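Local coordinates for protein NeuRonal IgCAM-5 (PDB 6ON6) that probably acts as a neuronal cell-surface adhesion and wiring receptor, whose first immunoglobulin domain, described here, pairs with a second copy to form a homodimer, at residues Ala39-Lys42 with Arg48-Ser51; Phe52-Phe57 with Asn74-Thr79; Ser92-Ile95 with Pro99-Leu102; Cys28-Asn31 with Met37-Phe40. All blocks are in the same frame, centred on the assembly; numbering follows the deposited sequence.

Contact 1: Ala39-Lys42 with Arg48-Ser51; sequences AFVK and RLLS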
loop_
_atom_site.group_PDB
_atom_site.type_symbol
_atom_site.label_atom_id
_atom_site.label_comp_id
_atom_site.label_asym_id
_atom_site.label_seq_id
_atom_site.Cartn_x
_atom_site.Cartn_y
_atom_site.Cartn_z
ATOM N N ALA A 39 -3.141 -3.442 -6.500
ATOM C CA ALA A 39 -3.365 -2.710 -5.252
ATOM C C ALA A 39 -3.627 -1.249 -5.582
ATOM O O ALA A 39 -3.025 -0.702 -6.496
ATOM C CB ALA A 39 -2.160 -2.843 -4.301
ATOM N N PHE A 40 -4.533 -0.605 -4.848
ATOM C CA PHE A 40 -4.736 0.838 -4.967
ATOM C C PHE A 40 -4.176 1.510 -3.725
ATOM O O PHE A 40 -4.394 1.036 -2.611
ATOM C CB PHE A 40 -6.216 1.212 -5.055
ATOM C CG PHE A 40 -6.807 0.975 -6.408
ATOM C CD1 PHE A 40 -6.990 2.015 -7.308
ATOM C CD2 PHE A 40 -7.206 -0.289 -6.781
ATOM C CE1 PHE A 40 -7.536 1.783 -8.579
ATOM C CE2 PHE A 40 -7.750 -0.515 -8.048
ATOM C CZ PHE A 40 -7.957 0.539 -8.903
ATOM N N VAL A 41 -3.446 2.603 -3.918
ATOM C CA VAL A 41 -2.784 3.280 -2.808
ATOM C C VAL A 41 -3.006 4.784 -2.963
ATOM O O VAL A 41 -3.163 5.295 -4.070
ATOM C CB VAL A 41 -1.287 2.890 -2.811
ATOM C CG1 VAL A 41 -0.545 3.569 -1.752
ATOM C CG2 VAL A 41 -1.098 1.389 -2.626
ATOM N N LYS A 42 -3.088 5.498 -1.846
ATOM C CA LYS A 42 -3.092 6.954 -1.863
ATOM C C LYS A 42 -1.724 7.438 -1.417
ATOM O O LYS A 42 -1.239 7.023 -0.350
ATOM C CB LYS A 42 -4.129 7.533 -0.897
ATOM C CG LYS A 42 -4.369 8.988 -1.238
ATOM C CD LYS A 42 -5.042 9.735 -0.169
ATOM C CE LYS A 42 -5.072 11.179 -0.574
ATOM N NZ LYS A 42 -5.561 11.959 0.551
ATOM N N ARG A 48 -1.470 5.323 2.247
ATOM C CA ARG A 48 -2.563 4.497 2.729
ATOM C C ARG A 48 -2.854 3.450 1.679
ATOM O O ARG A 48 -3.163 3.791 0.534
ATOM C CB ARG A 48 -3.798 5.349 2.925
ATOM C CG ARG A 48 -3.637 6.358 4.046
ATOM C CD ARG A 48 -3.324 5.689 5.363
ATOM N NE ARG A 48 -3.370 6.666 6.448
ATOM C CZ ARG A 48 -4.492 7.053 7.057
ATOM N NH1 ARG A 48 -5.665 6.538 6.693
ATOM N NH2 ARG A 48 -4.444 7.952 8.031
ATOM N N LEU A 49 -2.749 2.186 2.054
ATOM C CA LEU A 49 -3.315 1.133 1.230
ATOM C C LEU A 49 -4.837 1.269 1.219
ATOM O O LEU A 49 -5.486 1.363 2.280
ATOM C CB LEU A 49 -2.892 -0.234 1.753
ATOM C CG LEU A 49 -3.434 -1.445 0.977
ATOM C CD1 LEU A 49 -2.876 -1.483 -0.446
ATOM C CD2 LEU A 49 -3.103 -2.757 1.712
ATOM N N LEU A 50 -5.417 1.298 0.011
ATOM C CA LEU A 50 -6.861 1.406 -0.133
ATOM C C LEU A 50 -7.521 0.088 -0.505
ATOM O O LEU A 50 -8.633 -0.183 -0.033
ATOM C CB LEU A 50 -7.223 2.467 -1.177
ATOM C CG LEU A 50 -6.625 3.844 -0.949
ATOM C CD1 LEU A 50 -7.005 4.790 -2.069
ATOM C CD2 LEU A 50 -7.106 4.411 0.379
ATOM N N SER A 51 -6.850 -0.762 -1.289
ATOM C CA SER A 51 -7.407 -2.062 -1.633
ATOM C C SER A 51 -6.274 -2.968 -2.051
ATOM O O SER A 51 -5.231 -2.494 -2.498
ATOM C CB SER A 51 -8.438 -1.993 -2.762
ATOM O OG SER A 51 -7.822 -1.556 -3.978
#

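Contact 2: Phe52-Phe57 with Asn74-Thr79; sequences FDEKVF and NEWVLT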
loop_
_atom_site.group_PDB
_atom_site.type_symbol
_atom_site.label_atom_id
_atom_site.label_comp_id
_atom_site.label_asym_id
_atom_site.label_seq_id
_atom_site.Cartn_x
_atom_site.Cartn_y
_atom_site.Cartn_z
ATOM N N PHE A 52 -6.493 -4.269 -1.885
ATOM C CA PHE A 52 -5.547 -5.291 -2.314
ATOM C C PHE A 52 -6.328 -6.397 -2.998
ATOM O O PHE A 52 -7.285 -6.923 -2.424
ATOM C CB PHE A 52 -4.778 -5.872 -1.120
ATOM C CG PHE A 52 -3.789 -6.913 -1.530
ATOM C CD1 PHE A 52 -2.571 -6.560 -2.090
ATOM C CD2 PHE A 52 -4.104 -8.249 -1.431
ATOM C CE1 PHE A 52 -1.672 -7.522 -2.507
ATOM C CE2 PHE A 52 -3.203 -9.219 -1.860
ATOM C CZ PHE A 52 -1.989 -8.853 -2.396
ATOM N N ASP A 53 -5.921 -6.759 -4.215
ATOM C CA ASP A 53 -6.661 -7.783 -4.944
ATOM C C ASP A 53 -8.133 -7.365 -4.985
ATOM O O ASP A 53 -8.436 -6.250 -5.424
ATOM C CB ASP A 53 -6.389 -9.157 -4.302
ATOM C CG ASP A 53 -6.814 -10.333 -5.173
ATOM O OD1 ASP A 53 -7.001 -10.162 -6.397
ATOM O OD2 ASP A 53 -6.970 -11.441 -4.605
ATOM N N GLU A 54 -9.055 -8.180 -4.475
ATOM C CA GLU A 54 -10.474 -7.917 -4.683
ATOM C C GLU A 54 -11.180 -7.259 -3.516
ATOM O O GLU A 54 -12.408 -7.098 -3.565
ATOM C CB GLU A 54 -11.197 -9.196 -5.089
ATOM C CG GLU A 54 -10.730 -9.655 -6.450
ATOM C CD GLU A 54 -11.377 -10.914 -6.899
ATOM O OE1 GLU A 54 -12.492 -11.223 -6.420
ATOM O OE2 GLU A 54 -10.755 -11.598 -7.726
ATOM N N LYS A 55 -10.455 -6.861 -2.485
ATOM C CA LYS A 55 -11.094 -6.358 -1.281
ATOM C C LYS A 55 -10.527 -5.004 -0.892
ATOM O O LYS A 55 -9.309 -4.806 -0.876
ATOM C CB LYS A 55 -10.904 -7.339 -0.115
ATOM C CG LYS A 55 -11.583 -8.680 -0.325
ATOM N N VAL A 56 -11.423 -4.097 -0.504
ATOM C CA VAL A 56 -10.994 -2.861 0.141
ATOM C C VAL A 56 -10.296 -3.183 1.462
ATOM O O VAL A 56 -10.682 -4.105 2.193
ATOM C CB VAL A 56 -12.215 -1.940 0.305
ATOM C CG1 VAL A 56 -11.893 -0.738 1.077
ATOM C CG2 VAL A 56 -12.714 -1.521 -1.030
ATOM N N PHE A 57 -9.264 -2.408 1.779
ATOM C CA PHE A 57 -8.507 -2.633 3.009
ATOM C C PHE A 57 -9.367 -2.351 4.234
ATOM O O PHE A 57 -9.404 -3.144 5.179
ATOM C CB PHE A 57 -7.267 -1.733 2.979
ATOM C CG PHE A 57 -6.241 -2.025 4.039
ATOM C CD1 PHE A 57 -5.763 -3.320 4.254
ATOM C CD2 PHE A 57 -5.651 -0.980 4.723
ATOM C CE1 PHE A 57 -4.752 -3.571 5.187
ATOM C CE2 PHE A 57 -4.635 -1.218 5.680
ATOM C CZ PHE A 57 -4.183 -2.516 5.900
ATOM N N ASN A 74 -11.366 -7.059 -16.599
ATOM C CA ASN A 74 -10.063 -6.455 -16.374
ATOM C C ASN A 74 -10.129 -4.975 -16.017
ATOM O O ASN A 74 -9.094 -4.299 -16.055
ATOM C CB ASN A 74 -9.197 -6.641 -17.621
ATOM C CG ASN A 74 -9.686 -5.791 -18.779
ATOM O OD1 ASN A 74 -10.851 -5.387 -18.812
ATOM N ND2 ASN A 74 -8.800 -5.501 -19.722
ATOM N N GLU A 75 -11.309 -4.450 -15.699
ATOM C CA GLU A 75 -11.430 -3.098 -15.159
ATOM C C GLU A 75 -11.574 -3.154 -13.650
ATOM O O GLU A 75 -12.402 -3.905 -13.110
ATOM C CB GLU A 75 -12.603 -2.355 -15.791
ATOM C CG GLU A 75 -12.580 -2.545 -17.293
ATOM C CD GLU A 75 -13.561 -1.685 -18.006
ATOM O OE1 GLU A 75 -14.121 -0.770 -17.376
ATOM O OE2 GLU A 75 -13.772 -1.940 -19.208
ATOM N N TRP A 76 -10.760 -2.370 -12.976
ATOM C CA TRP A 76 -10.766 -2.291 -11.521
ATOM C C TRP A 76 -11.148 -0.859 -11.192
ATOM O O TRP A 76 -10.405 0.073 -11.509
ATOM C CB TRP A 76 -9.370 -2.653 -11.022
ATOM C CG TRP A 76 -8.963 -4.072 -11.391
ATOM C CD1 TRP A 76 -8.658 -4.533 -12.639
ATOM C CD2 TRP A 76 -8.805 -5.198 -10.505
ATOM N NE1 TRP A 76 -8.332 -5.864 -12.587
ATOM C CE2 TRP A 76 -8.417 -6.299 -11.295
ATOM C CE3 TRP A 76 -8.975 -5.382 -9.124
ATOM C CZ2 TRP A 76 -8.167 -7.562 -10.752
ATOM C CZ3 TRP A 76 -8.734 -6.629 -8.596
ATOM C CH2 TRP A 76 -8.333 -7.708 -9.409
ATOM N N VAL A 77 -12.310 -0.664 -10.568
ATOM C CA VAL A 77 -12.845 0.671 -10.344
ATOM C C VAL A 77 -12.878 0.921 -8.849
ATOM O O VAL A 77 -13.575 0.210 -8.108
ATOM C CB VAL A 77 -14.258 0.825 -10.916
ATOM C CG1 VAL A 77 -14.745 2.241 -10.712
ATOM C CG2 VAL A 77 -14.277 0.470 -12.393
ATOM N N LEU A 78 -12.122 1.915 -8.421
ATOM C CA LEU A 78 -12.112 2.360 -7.034
ATOM C C LEU A 78 -12.988 3.603 -6.933
ATOM O O LEU A 78 -12.738 4.604 -7.609
ATOM C CB LEU A 78 -10.690 2.730 -6.642
ATOM C CG LEU A 78 -10.633 3.255 -5.216
ATOM C CD1 LEU A 78 -10.786 2.086 -4.252
ATOM C CD2 LEU A 78 -9.310 3.937 -5.068
ATOM N N THR A 79 -14.015 3.548 -6.095
ATOM C CA THR A 79 -14.851 4.718 -5.846
ATOM C C THR A 79 -14.462 5.347 -4.522
ATOM O O THR A 79 -14.317 4.637 -3.519
ATOM C CB THR A 79 -16.322 4.317 -5.789
ATOM O OG1 THR A 79 -16.694 3.748 -7.045
ATOM C CG2 THR A 79 -17.203 5.495 -5.469
#

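Contact 3: Ser92-Ile95 with Pro99-Leu102; sequences SCQI and PITL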
loop_
_atom_site.group_PDB
_atom_site.type_symbol
_atom_site.label_atom_id
_atom_site.label_comp_id
_atom_site.label_asym_id
_atom_site.label_seq_id
_atom_site.Cartn_x
_atom_site.Cartn_y
_atom_site.Cartn_z
ATOM N N SER A 92 -2.968 5.821 -6.898
ATOM C CA SER A 92 -2.266 5.008 -7.873
ATOM C C SER A 92 -2.780 3.568 -7.843
ATOM O O SER A 92 -3.201 3.050 -6.808
ATOM C CB SER A 92 -0.756 5.183 -7.664
ATOM O OG SER A 92 -0.366 4.479 -6.523
ATOM N N CYS A 93 -2.795 2.907 -8.996
ATOM C CA CYS A 93 -2.995 1.470 -8.976
ATOM C C CYS A 93 -1.664 0.858 -9.352
ATOM O O CYS A 93 -0.950 1.397 -10.200
ATOM C CB CYS A 93 -4.128 0.966 -9.889
ATOM S SG CYS A 93 -3.744 0.923 -11.547
ATOM N N GLN A 94 -1.307 -0.212 -8.678
ATOM C CA GLN A 94 -0.006 -0.819 -8.891
ATOM C C GLN A 94 -0.144 -2.329 -8.960
ATOM O O GLN A 94 -0.996 -2.911 -8.281
ATOM C CB GLN A 94 0.990 -0.306 -7.867
ATOM C CG GLN A 94 0.736 -0.718 -6.513
ATOM C CD GLN A 94 1.640 0.043 -5.530
ATOM O OE1 GLN A 94 1.559 1.270 -5.406
ATOM N NE2 GLN A 94 2.539 -0.670 -4.894
ATOM N N ILE A 95 0.623 -2.947 -9.884
ATOM C CA ILE A 95 0.595 -4.384 -10.093
ATOM C C ILE A 95 1.951 -4.940 -9.729
ATOM O O ILE A 95 2.965 -4.284 -9.978
ATOM C CB ILE A 95 0.347 -4.667 -11.581
ATOM C CG1 ILE A 95 -0.799 -3.785 -12.101
ATOM C CG2 ILE A 95 0.009 -6.108 -11.749
ATOM C CD1 ILE A 95 -0.863 -3.685 -13.623
ATOM N N PRO A 99 9.631 -5.553 -13.700
ATOM C CA PRO A 99 9.462 -4.418 -12.785
ATOM C C PRO A 99 7.990 -4.011 -12.581
ATOM O O PRO A 99 7.088 -4.526 -13.246
ATOM C CB PRO A 99 10.201 -3.297 -13.498
ATOM C CG PRO A 99 10.034 -3.634 -14.964
ATOM C CD PRO A 99 10.087 -5.150 -15.040
ATOM N N ILE A 100 7.766 -3.054 -11.695
ATOM C CA ILE A 100 6.389 -2.738 -11.303
ATOM C C ILE A 100 5.642 -2.102 -12.465
ATOM O O ILE A 100 6.213 -1.554 -13.402
ATOM C CB ILE A 100 6.421 -1.804 -10.088
ATOM C CG1 ILE A 100 5.070 -1.768 -9.379
ATOM C CG2 ILE A 100 6.901 -0.429 -10.558
ATOM C CD1 ILE A 100 5.180 -1.254 -8.034
ATOM N N THR A 101 4.334 -2.168 -12.388
ATOM C CA THR A 101 3.490 -1.494 -13.354
ATOM C C THR A 101 2.499 -0.670 -12.550
ATOM O O THR A 101 1.906 -1.185 -11.592
ATOM C CB THR A 101 2.770 -2.532 -14.186
ATOM O OG1 THR A 101 3.752 -3.384 -14.804
ATOM C CG2 THR A 101 1.972 -1.855 -15.253
ATOM N N LEU A 102 2.389 0.607 -12.892
ATOM C CA LEU A 102 1.499 1.472 -12.127
ATOM C C LEU A 102 1.030 2.654 -12.956
ATOM O O LEU A 102 1.565 2.962 -14.027
ATOM C CB LEU A 102 2.180 1.941 -10.851
ATOM C CG LEU A 102 3.384 2.865 -10.881
ATOM C CD1 LEU A 102 2.944 4.313 -10.912
ATOM C CD2 LEU A 102 4.185 2.592 -9.626
#

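Contact 4: Cys28-Asn31 with Met37-Phe40; sequences CIVN and MVAF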
loop_
_atom_site.group_PDB
_atom_site.type_symbol
_atom_site.label_atom_id
_atom_site.label_comp_id
_atom_site.label_asym_id
_atom_site.label_seq_id
_atom_site.Cartn_x
_atom_site.Cartn_y
_atom_site.Cartn_z
ATOM N N CYS A 28 -8.615 1.478 -13.189
ATOM C CA CYS A 28 -7.367 0.882 -13.649
ATOM C C CYS A 28 -7.726 -0.298 -14.542
ATOM O O CYS A 28 -8.294 -1.289 -14.066
ATOM C CB CYS A 28 -6.608 0.393 -12.433
ATOM S SG CYS A 28 -4.948 -0.191 -12.733
ATOM N N ILE A 29 -7.387 -0.208 -15.824
ATOM C CA ILE A 29 -7.720 -1.258 -16.777
ATOM C C ILE A 29 -6.433 -2.006 -17.088
ATOM O O ILE A 29 -5.444 -1.403 -17.514
ATOM C CB ILE A 29 -8.343 -0.677 -18.055
ATOM C CG1 ILE A 29 -9.620 0.120 -17.691
ATOM C CG2 ILE A 29 -8.634 -1.822 -19.053
ATOM C CD1 ILE A 29 -10.312 0.848 -18.843
ATOM N N VAL A 30 -6.392 -3.275 -16.736
ATOM C CA VAL A 30 -5.145 -4.007 -16.805
ATOM C C VAL A 30 -5.276 -5.055 -17.879
ATOM O O VAL A 30 -6.159 -5.921 -17.804
ATOM C CB VAL A 30 -4.769 -4.654 -15.472
ATOM C CG1 VAL A 30 -3.365 -5.256 -15.652
ATOM C CG2 VAL A 30 -4.848 -3.654 -14.314
ATOM N N ASN A 31 -4.373 -4.996 -18.867
ATOM C CA ASN A 31 -4.259 -6.014 -19.900
ATOM C C ASN A 31 -3.199 -7.008 -19.455
ATOM O O ASN A 31 -2.174 -6.625 -18.871
ATOM C CB ASN A 31 -3.886 -5.383 -21.247
ATOM C CG ASN A 31 -5.015 -4.546 -21.806
ATOM O OD1 ASN A 31 -6.187 -4.842 -21.557
ATOM N ND2 ASN A 31 -4.679 -3.462 -22.488
ATOM N N MET A 37 -1.221 -9.354 -8.849
ATOM C CA MET A 37 -2.115 -8.684 -7.906
ATOM C C MET A 37 -2.160 -7.190 -8.184
ATOM O O MET A 37 -1.130 -6.578 -8.483
ATOM C CB MET A 37 -1.584 -8.888 -6.488
ATOM C CG MET A 37 -1.621 -10.312 -6.026
ATOM S SD MET A 37 -3.298 -10.818 -5.629
ATOM C CE MET A 37 -3.752 -11.730 -7.093
ATOM N N VAL A 38 -3.344 -6.594 -7.985
ATOM C CA VAL A 38 -3.580 -5.160 -8.151
ATOM C C VAL A 38 -3.814 -4.551 -6.774
ATOM O O VAL A 38 -4.625 -5.065 -5.991
ATOM C CB VAL A 38 -4.823 -4.890 -9.015
ATOM C CG1 VAL A 38 -5.099 -3.411 -9.131
ATOM C CG2 VAL A 38 -4.634 -5.448 -10.413
ATOM N N ALA A 39 -3.141 -3.442 -6.500
ATOM C CA ALA A 39 -3.365 -2.710 -5.252
ATOM C C ALA A 39 -3.627 -1.249 -5.582
ATOM O O ALA A 39 -3.025 -0.702 -6.496
ATOM C CB ALA A 39 -2.160 -2.843 -4.301
ATOM N N PHE A 40 -4.533 -0.605 -4.848
ATOM C CA PHE A 40 -4.736 0.838 -4.967
ATOM C C PHE A 40 -4.176 1.510 -3.725
ATOM O O PHE A 40 -4.394 1.036 -2.611
ATOM C CB PHE A 40 -6.216 1.212 -5.055
ATOM C CG PHE A 40 -6.807 0.975 -6.408
ATOM C CD1 PHE A 40 -6.990 2.015 -7.308
ATOM C CD2 PHE A 40 -7.206 -0.289 -6.781
ATOM C CE1 PHE A 40 -7.536 1.783 -8.579
ATOM C CE2 PHE A 40 -7.750 -0.515 -8.048
ATOM C CZ PHE A 40 -7.957 0.539 -8.903
#

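Contact 1: Ala39-Lys42 with Arg48-Ser51
F40, V41 and K42 run antiparallel to S51, L49 and R48 in the C-C' hairpin of the immunoglobulin fold, a buried ladder interrupted by a classic beta bulge. L50 and S51 both face F40, and the register slips by one there. The carbonyl oxygen of F40 accepts L50 N at 2.8 Å and, more weakly, S51 N at 3.3 Å. In return F40 N donates to S51 O. Beyond the bulge the ladder is regular: K42 N reaches R48 O at 2.9 Å, with an N-H...O angle of 169°, and R48 N closes the pair through K42 O.

On the face carrying V41 and L49, V41 CG2 and L49 CD1 meet at 4.0 Å as their side chains cross obliquely. This face lies against the second subunit, where F52 of the second subunit packs on L49 and P47 of that subunit on V41. F40 enters the core on the other side of the sheet. L50 has its CG beside the backbone N (chi1 -54°), which brings CD1 to 4.0 Å from K42 N; the side chain also packs on Y63, L78 and Y91. Shortening L50 to an alanine is likely to open a gap beside the K42 backbone and leave L78 and Y91 without their neighbour. The extended K42 chain ends in a salt bridge from NZ to D44 and a hydrogen bond to R88 O. At the bulge, S51 OG approaches the F40 ring obliquely, 3.1 Å from CD2.

Contact 2: Phe52-Phe57 with Asn74-Thr79
D53 and W76 make the tight part of this contact: the outer edge of the indole's six-membered ring meets the backbone of a turn. D53 O lies near the ring plane, 3.2 Å from W76 CZ3, the oxygen facing the C-H edge. The D53 carboxylate comes in beside it, OD1 being 4.1 Å from W76 CH2 and the carboxylate plane turned 33° from that of the ring. E54 adds CG at 4.2 Å from W76 CZ3. W76 reaches across because its CG stands beside the backbone N (chi1 -62°), aiming the indole at the turn, and L33, V38, F40 and P67 pack round the rest of it.

The solvent side is loose. E54 is exposed, and its OE2 forms a salt bridge with R68; K55, also exposed, is modelled only as far as CG. F52 is the part of the turn that faces the dimer partner, its ring stacked on F52 of the second subunit. No hydrogen bond links 52-57 to 74-79; the touching is all done by the W76 ring against D53 and E54. A serine in place of W76 would probably leave D53 O without its aromatic edge and open a gap between the turn and strand 75-80.

The turn itself is type II', from F52 to K55, closed by F52 N to K55 O at 3.0 Å and K55 N to F52 O at 3.2 Å. It links strand 48-52 to the short strand 55-56, the C'-C'' hairpin characteristic of V-type immunoglobulin domains, here touched across the core by W76 of strand E (75-80).

Contact 3: Ser92-Ile95 with Pro99-Leu102
I95 lies alongside T101 on the same face of the hairpin, its CD1 3.7 Å from T101 CG2. The I95 branch carrying CD1 starts beside the backbone N (chi1 -46°), which lays it along the threonine methyl. T101 OG1 is engaged elsewhere, in a hydrogen bond with T97 OG1. I8 covers both residues on this inner face, with L33 and H36 also against I95.

The two backbones form an antiparallel pair at this point, but its two bonds are unequal. I95 N donates to T101 O at 2.8 Å, with an N-H...O angle of 164°, whereas the return bond from T101 N to I95 O is weak at 3.5 Å. Towards the connection, I100 CG1 presses to 3.3 Å from I95 O. Further along, Q94 and L102 form a non-hydrogen-bonded pair, with Q94 CB and L102 CB 3.9 Å apart. L102 CA makes a close C-H...O contact with C93 O at 3.1 Å. Q94 CA makes a similar one with T101 O.

Q94 and L102 lie on the outer face, where the second subunit packs P47 on Q94 and P46 on L102; R58 of that subunit meets I100.

This is the end of the F-G hairpin. C93, on strand F, is joined by a disulfide to C28 of the opposite sheet. Strand 89-95 has strand 38-42 along its other edge, bonded through A39 and V41, and strand 101-110 has strand 16-19 running parallel beyond it.

Contact 4: Cys28-Asn31 with Met37-Phe40
Apolar contact comes first: C28 and V30 face F40 and V38 across the interior of the immunoglobulin sandwich. C28 CB lies 3.8 Å from F40 CZ, approaching the ring obliquely at its far end. Two residues away on each strand, the methyls V30 CG2 and V38 CG2 meet more loosely at 4.3 Å. The backbones stay well apart, the nearest CA atoms, those of V30 and V38, being 8.9 Å from each other.

The covalent link is the disulfide from C28 SG to C93 SG, the B-to-F bridge of the fold. SG stands opposite the backbone N (chi1 -172°), which carries it across the core toward strand 89-95, while CB is left against the phenyl ring.

No hydrogen bond joins the two segments; each strand pairs its backbone with neighbours in its own sheet.

Strand 24-31 is held between strands 7-8 and 75-80 of one sheet, with C28 bonded through its backbone to W76. Strand 38-42 belongs to the facing sheet, between strands 89-95 and 48-52. I95 fills in beside V30, and W76 and L78 of strand 75-80 also pack against F40.

Along the chain the contacts open in the order 4, 1, 2, 3, all within one immunoglobulin domain. Contacts 1 and 3 are hairpins of the same sheet, centres about 11 Å apart, joined where strands 38-42 and 89-95 pair. Contacts 2 and 4 run between the two sheets, their centres about 8 Å apart, and are joined by the backbone pairing of strands 24-31 and 75-80. Strand 38-42 serves both contacts 1 and 4. Contacts 3 and 4, centres about 7 Å apart, are tied by the disulfide. The sheet holding both hairpins presents its outer face to the second subunit, so the core built by contacts 2 and 4 backs the surface through which the homodimer forms.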